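Local coordinates for protein NDP-rhamnosyltransferase (Saccharopolyspora spinosa, PDB 3TSA) that is a glycosyltransferase of the GT-B fold, in which two Rossmann-like domains face each other across a cleft, at residues 234-242 and 255-265. Numbering follows the deposited sequence.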
ATOM      1  N   GLY A 234     -11.611  -4.546  27.624  1.00 17.68           N
ATOM      2  CA  GLY A 234     -10.744  -5.282  28.537  1.00 19.03           C
ATOM      3  C   GLY A 234     -10.605  -6.729  28.075  1.00 19.02           C
ATOM      4  O   GLY A 234     -11.083  -7.082  26.977  1.00 19.22           O
ATOM      5  N   PRO A 235      -9.984  -7.590  28.910  1.00 20.02           N
ATOM      6  CA  PRO A 235      -9.648  -8.939  28.454  1.00 17.97           C
ATOM      7  C   PRO A 235     -10.860  -9.859  28.284  1.00 18.03           C
ATOM      8  O   PRO A 235     -10.737 -10.934  27.647  1.00 16.71           O
ATOM      9  CB  PRO A 235      -8.738  -9.493  29.540  1.00 19.83           C
ATOM     10  CG  PRO A 235      -8.564  -8.360  30.550  1.00 22.70           C
ATOM     11  CD  PRO A 235      -9.321  -7.172  30.168  1.00 22.82           C
ATOM     12  N   ALA A 236     -12.006  -9.529  28.881  1.00 15.31           N
ATOM     13  CA  ALA A 236     -13.070 -10.548  29.026  1.00 16.09           C
ATOM     14  C   ALA A 236     -13.464 -11.313  27.759  1.00 14.40           C
ATOM     15  O   ALA A 236     -13.503 -12.528  27.833  1.00 13.84           O
ATOM     16  CB  ALA A 236     -14.344  -9.994  29.734  1.00 16.13           C
ATOM     17  N   PRO A 237     -13.707 -10.652  26.609  1.00 16.53           N
ATOM     18  CA  PRO A 237     -14.138 -11.425  25.410  1.00 14.57           C
ATOM     19  C   PRO A 237     -13.028 -12.358  24.867  1.00 16.15           C
ATOM     20  O   PRO A 237     -13.304 -13.519  24.495  1.00 16.18           O
ATOM     21  CB  PRO A 237     -14.608 -10.354  24.432  1.00 13.23           C
ATOM     22  CG  PRO A 237     -13.853  -9.161  24.813  1.00 16.70           C
ATOM     23  CD  PRO A 237     -13.746  -9.200  26.339  1.00 16.55           C
ATOM     24  N   LEU A 238     -11.780 -11.937  25.059  1.00 15.77           N
ATOM     25  CA  LEU A 238     -10.630 -12.747  24.645  1.00 15.35           C
ATOM     26  C   LEU A 238     -10.504 -13.935  25.586  1.00 15.96           C
ATOM     27  O   LEU A 238     -10.363 -15.080  25.139  1.00 15.73           O
ATOM     28  CB  LEU A 238      -9.350 -11.931  24.671  1.00 16.46           C
ATOM     29  CG  LEU A 238      -8.048 -12.555  24.140  1.00 15.99           C
ATOM     30  CD1 LEU A 238      -8.165 -13.008  22.654  1.00 17.78           C
ATOM     31  CD2 LEU A 238      -6.845 -11.598  24.373  1.00 16.80           C
ATOM     32  N   LEU A 239     -10.591 -13.686  26.886  1.00 14.64           N
ATOM     33  CA  LEU A 239     -10.393 -14.804  27.826  1.00 15.42           C
ATOM     34  C   LEU A 239     -11.517 -15.791  27.606  1.00 14.74           C
ATOM     35  O   LEU A 239     -11.294 -17.037  27.673  1.00 15.82           O
ATOM     36  CB  LEU A 239     -10.472 -14.239  29.259  1.00 15.63           C
ATOM     37  CG  LEU A 239      -9.267 -13.365  29.620  1.00 21.84           C
ATOM     38  CD1 LEU A 239      -9.435 -12.677  31.026  1.00 27.36           C
ATOM     39  CD2 LEU A 239      -7.964 -14.213  29.504  1.00 26.70           C
ATOM     40  N   ARG A 240     -12.739 -15.256  27.409  1.00 14.59           N
ATOM     41  CA  ARG A 240     -13.911 -16.122  27.248  1.00 14.29           C
ATOM     42  C   ARG A 240     -13.755 -16.979  26.030  1.00 14.37           C
ATOM     43  O   ARG A 240     -14.041 -18.164  26.089  1.00 11.95           O
ATOM     44  CB  ARG A 240     -15.227 -15.339  27.149  1.00 13.82           C
ATOM     45  CG  ARG A 240     -15.680 -14.792  28.513  1.00 14.29           C
ATOM     46  CD  ARG A 240     -16.583 -13.552  28.445  1.00 15.95           C
ATOM     47  NE  ARG A 240     -16.933 -13.088  29.825  1.00 16.12           N
ATOM     48  CZ  ARG A 240     -17.490 -11.902  30.117  1.00 14.42           C
ATOM     49  NH1 ARG A 240     -17.689 -10.985  29.211  1.00 18.34           N
ATOM     50  NH2 ARG A 240     -17.724 -11.608  31.400  1.00 20.66           N
ATOM     51  N   ALA A 241     -13.295 -16.412  24.925  1.00 15.31           N
ATOM     52  CA  ALA A 241     -13.155 -17.212  23.685  1.00 14.29           C
ATOM     53  C   ALA A 241     -12.046 -18.227  23.780  1.00 15.12           C
ATOM     54  O   ALA A 241     -12.182 -19.329  23.265  1.00 15.57           O
ATOM     55  CB  ALA A 241     -12.872 -16.257  22.447  1.00 14.96           C
ATOM     56  N   VAL A 242     -10.926 -17.841  24.391  1.00 16.04           N
ATOM     57  CA  VAL A 242      -9.749 -18.757  24.536  1.00 15.28           C
ATOM     58  C   VAL A 242     -10.170 -19.973  25.406  1.00 14.74           C
ATOM     59  O   VAL A 242      -9.870 -21.115  25.072  1.00 15.84           O
ATOM     60  CB  VAL A 242      -8.562 -18.039  25.166  1.00 15.98           C
ATOM     61  CG1 VAL A 242      -7.515 -19.093  25.614  1.00 18.93           C
ATOM     62  CG2 VAL A 242      -7.945 -17.174  24.052  1.00 17.16           C
ATOM     63  N   ILE A 255      -4.539 -17.583  17.904  1.00 16.27           N
ATOM     64  CA  ILE A 255      -5.006 -16.347  18.590  1.00 16.46           C
ATOM     65  C   ILE A 255      -4.324 -15.155  17.956  1.00 18.22           C
ATOM     66  O   ILE A 255      -3.070 -15.032  17.949  1.00 16.81           O
ATOM     67  CB  ILE A 255      -4.736 -16.376  20.118  1.00 16.63           C
ATOM     68  CG1 ILE A 255      -5.531 -17.476  20.791  1.00 17.82           C
ATOM     69  CG2 ILE A 255      -5.237 -15.112  20.763  1.00 15.94           C
ATOM     70  CD1 ILE A 255      -4.889 -17.974  22.094  1.00 21.51           C
ATOM     71  N   ALA A 256      -5.157 -14.284  17.362  1.00 16.97           N
ATOM     72  CA  ALA A 256      -4.691 -13.111  16.607  1.00 18.60           C
ATOM     73  C   ALA A 256      -5.163 -11.827  17.325  1.00 20.18           C
ATOM     74  O   ALA A 256      -6.325 -11.410  17.141  1.00 21.46           O
ATOM     75  CB  ALA A 256      -5.199 -13.162  15.133  1.00 19.15           C
ATOM     76  N   VAL A 257      -4.326 -11.248  18.197  1.00 20.82           N
ATOM     77  CA  VAL A 257      -4.673 -10.011  18.918  1.00 19.96           C
ATOM     78  C   VAL A 257      -3.465  -9.094  18.814  1.00 20.17           C
ATOM     79  O   VAL A 257      -2.393  -9.607  18.489  1.00 20.36           O
ATOM     80  CB  VAL A 257      -5.087 -10.240  20.389  1.00 21.91           C
ATOM     81  CG1 VAL A 257      -6.275 -11.225  20.435  1.00 22.08           C
ATOM     82  CG2 VAL A 257      -3.900 -10.671  21.250  1.00 21.49           C
ATOM     83  N   PRO A 258      -3.625  -7.775  19.060  1.00 19.27           N
ATOM     84  CA  PRO A 258      -2.526  -6.808  18.923  1.00 21.57           C
ATOM     85  C   PRO A 258      -1.433  -7.104  19.909  1.00 23.60           C
ATOM     86  O   PRO A 258      -1.727  -7.630  20.994  1.00 22.09           O
ATOM     87  CB  PRO A 258      -3.193  -5.487  19.343  1.00 22.47           C
ATOM     88  CG  PRO A 258      -4.616  -5.695  18.899  1.00 20.61           C
ATOM     89  CD  PRO A 258      -4.885  -7.075  19.380  1.00 21.86           C
ATOM     90  N   PRO A 259      -0.189  -6.716  19.596  1.00 25.04           N
ATOM     91  CA  PRO A 259       0.946  -7.004  20.460  1.00 27.16           C
ATOM     92  C   PRO A 259       0.716  -6.650  21.946  1.00 29.15           C
ATOM     93  O   PRO A 259       0.995  -7.491  22.837  1.00 28.79           O
ATOM     94  CB  PRO A 259       2.067  -6.111  19.886  1.00 27.84           C
ATOM     95  CG  PRO A 259       1.704  -5.850  18.483  1.00 27.34           C
ATOM     96  CD  PRO A 259       0.174  -5.888  18.423  1.00 26.60           C
ATOM     97  N   GLU A 260       0.195  -5.453  22.226  1.00 30.69           N
ATOM     98  CA  GLU A 260       0.008  -5.065  23.666  1.00 32.63           C
ATOM     99  C   GLU A 260      -1.066  -5.863  24.426  1.00 32.56           C
ATOM    100  O   GLU A 260      -1.093  -5.865  25.657  1.00 35.57           O
ATOM    101  CB  GLU A 260      -0.205  -3.566  23.837  1.00 32.93           C
ATOM    102  CG  GLU A 260      -1.589  -3.083  23.439  1.00 34.19           C
ATOM    103  CD  GLU A 260      -1.772  -2.896  21.924  1.00 39.66           C
ATOM    104  OE1 GLU A 260      -0.864  -3.193  21.075  1.00 40.40           O
ATOM    105  OE2 GLU A 260      -2.882  -2.446  21.593  1.00 38.95           O
ATOM    106  N   HIS A 261      -1.928  -6.573  23.699  1.00 31.11           N
ATOM    107  CA  HIS A 261      -2.927  -7.426  24.346  1.00 29.47           C
ATOM    108  C   HIS A 261      -2.497  -8.890  24.532  1.00 29.69           C
ATOM    109  O   HIS A 261      -3.264  -9.691  25.064  1.00 30.04           O
ATOM    110  CB  HIS A 261      -4.284  -7.332  23.612  1.00 29.99           C
ATOM    111  CG  HIS A 261      -4.857  -5.944  23.576  1.00 28.35           C
ATOM    112  ND1 HIS A 261      -5.389  -5.327  24.686  1.00 26.97           N
ATOM    113  CD2 HIS A 261      -5.040  -5.079  22.542  1.00 26.86           C
ATOM    114  CE1 HIS A 261      -5.808  -4.114  24.356  1.00 20.66           C
ATOM    115  NE2 HIS A 261      -5.623  -3.943  23.062  1.00 27.96           N
ATOM    116  N   ARG A 262      -1.266  -9.218  24.117  1.00 29.39           N
ATOM    117  CA  ARG A 262      -0.780 -10.581  24.132  1.00 30.40           C
ATOM    118  C   ARG A 262      -0.418 -10.964  25.572  1.00 30.24           C
ATOM    119  O   ARG A 262      -0.547 -12.124  25.978  1.00 31.07           O
ATOM    120  CB  ARG A 262       0.389 -10.745  23.098  1.00 30.63           C
ATOM    121  CG  ARG A 262      -0.165 -10.740  21.636  1.00 30.83           C
ATOM    122  CD  ARG A 262       0.885 -10.764  20.514  1.00 32.21           C
ATOM    123  NE  ARG A 262       0.267 -10.268  19.280  1.00 33.80           N
ATOM    124  CZ  ARG A 262       0.906  -9.888  18.183  1.00 31.07           C
ATOM    125  NH1 ARG A 262       2.218  -9.937  18.155  1.00 29.21           N
ATOM    126  NH2 ARG A 262       0.215  -9.450  17.106  1.00 27.22           N
ATOM    127  N   ALA A 263      -0.061  -9.965  26.380  1.00 31.62           N
ATOM    128  CA  ALA A 263       0.261 -10.218  27.797  1.00 32.70           C
ATOM    129  C   ALA A 263      -0.937 -10.728  28.642  1.00 33.51           C
ATOM    130  O   ALA A 263      -0.761 -11.411  29.666  1.00 34.95           O
ATOM    131  CB  ALA A 263       0.888  -8.939  28.418  1.00 33.04           C
ATOM    132  N   LEU A 264      -2.147 -10.430  28.190  1.00 32.91           N
ATOM    133  CA  LEU A 264      -3.370 -10.953  28.806  1.00 33.51           C
ATOM    134  C   LEU A 264      -3.460 -12.507  28.800  1.00 33.13           C
ATOM    135  O   LEU A 264      -4.193 -13.101  29.585  1.00 32.99           O
ATOM    136  CB  LEU A 264      -4.607 -10.353  28.090  1.00 33.95           C
ATOM    137  CG  LEU A 264      -4.754  -8.822  27.968  1.00 34.79           C
ATOM    138  CD1 LEU A 264      -5.961  -8.390  27.102  1.00 34.22           C
ATOM    139  CD2 LEU A 264      -4.828  -8.131  29.407  1.00 34.55           C
ATOM    140  N   LEU A 265      -2.719 -13.151  27.905  1.00 32.54           N
ATOM    141  CA  LEU A 265      -2.818 -14.578  27.691  1.00 32.05           C
ATOM    142  C   LEU A 265      -1.814 -15.392  28.510  1.00 34.07           C
ATOM    143  O   LEU A 265      -0.838 -15.897  27.952  1.00 35.55           O
ATOM    144  CB  LEU A 265      -2.545 -14.863  26.221  1.00 30.72           C
ATOM    145  CG  LEU A 265      -3.522 -14.221  25.232  1.00 30.45           C
ATOM    146  CD1 LEU A 265      -3.038 -14.414  23.789  1.00 30.29           C
ATOM    147  CD2 LEU A 265      -4.957 -14.724  25.504  1.00 27.78           C
TER
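Leu238 of helix 236-246 meets Ile255, Val257 and Leu265, at the end of strand 251-256 and in the turn beyond it, and the contact is apolar, with no hydrogen bond between the two segments. With CG anti to the backbone N (chi1 -174°), the isobutyl group reaches tip to tip toward Val257, and its CD1 presses on Val257 CG1 at 3.4 Å, tighter than ordinary van der Waals contact. The same CD1 also meets Ile255 CG2, at 4.1 Å. The other branch, CD2, packs against Leu265 CD2 at 3.8 Å, the two leucines crossing at about a right angle. One turn further along the helix, Val242 turns its CG2 onto Ile255 CD1, 3.7 Å away.

The contact sits at the end of a beta-alpha-beta crossover in the Rossmann-like C-terminal half of a GT-B fold: helix 236-246 lies in the link from strand 219-224 to its parallel neighbour 251-256, and packs on that second strand's end and the following turn. Ile223 of strand 219-224 accordingly touches Leu238 and Val242 as well, while Ile274 of strand 272-274 backs Leu265.

Toward the start of the helix the packing is more peripheral. Leu264 crosses Pro235 at about a right angle and lays both methyls along the CB-CG edge of its ring, CD1 3.9 Å from Pro235 CB and CD2 equally far from Pro235 CG.

Within the turn, Arg262 grips the carbonyl oxygen of Val257 side-on, through NE at 2.9 Å and through NH2, with that oxygen almost in the guanidinium plane; NH2 bonds Ser277 too.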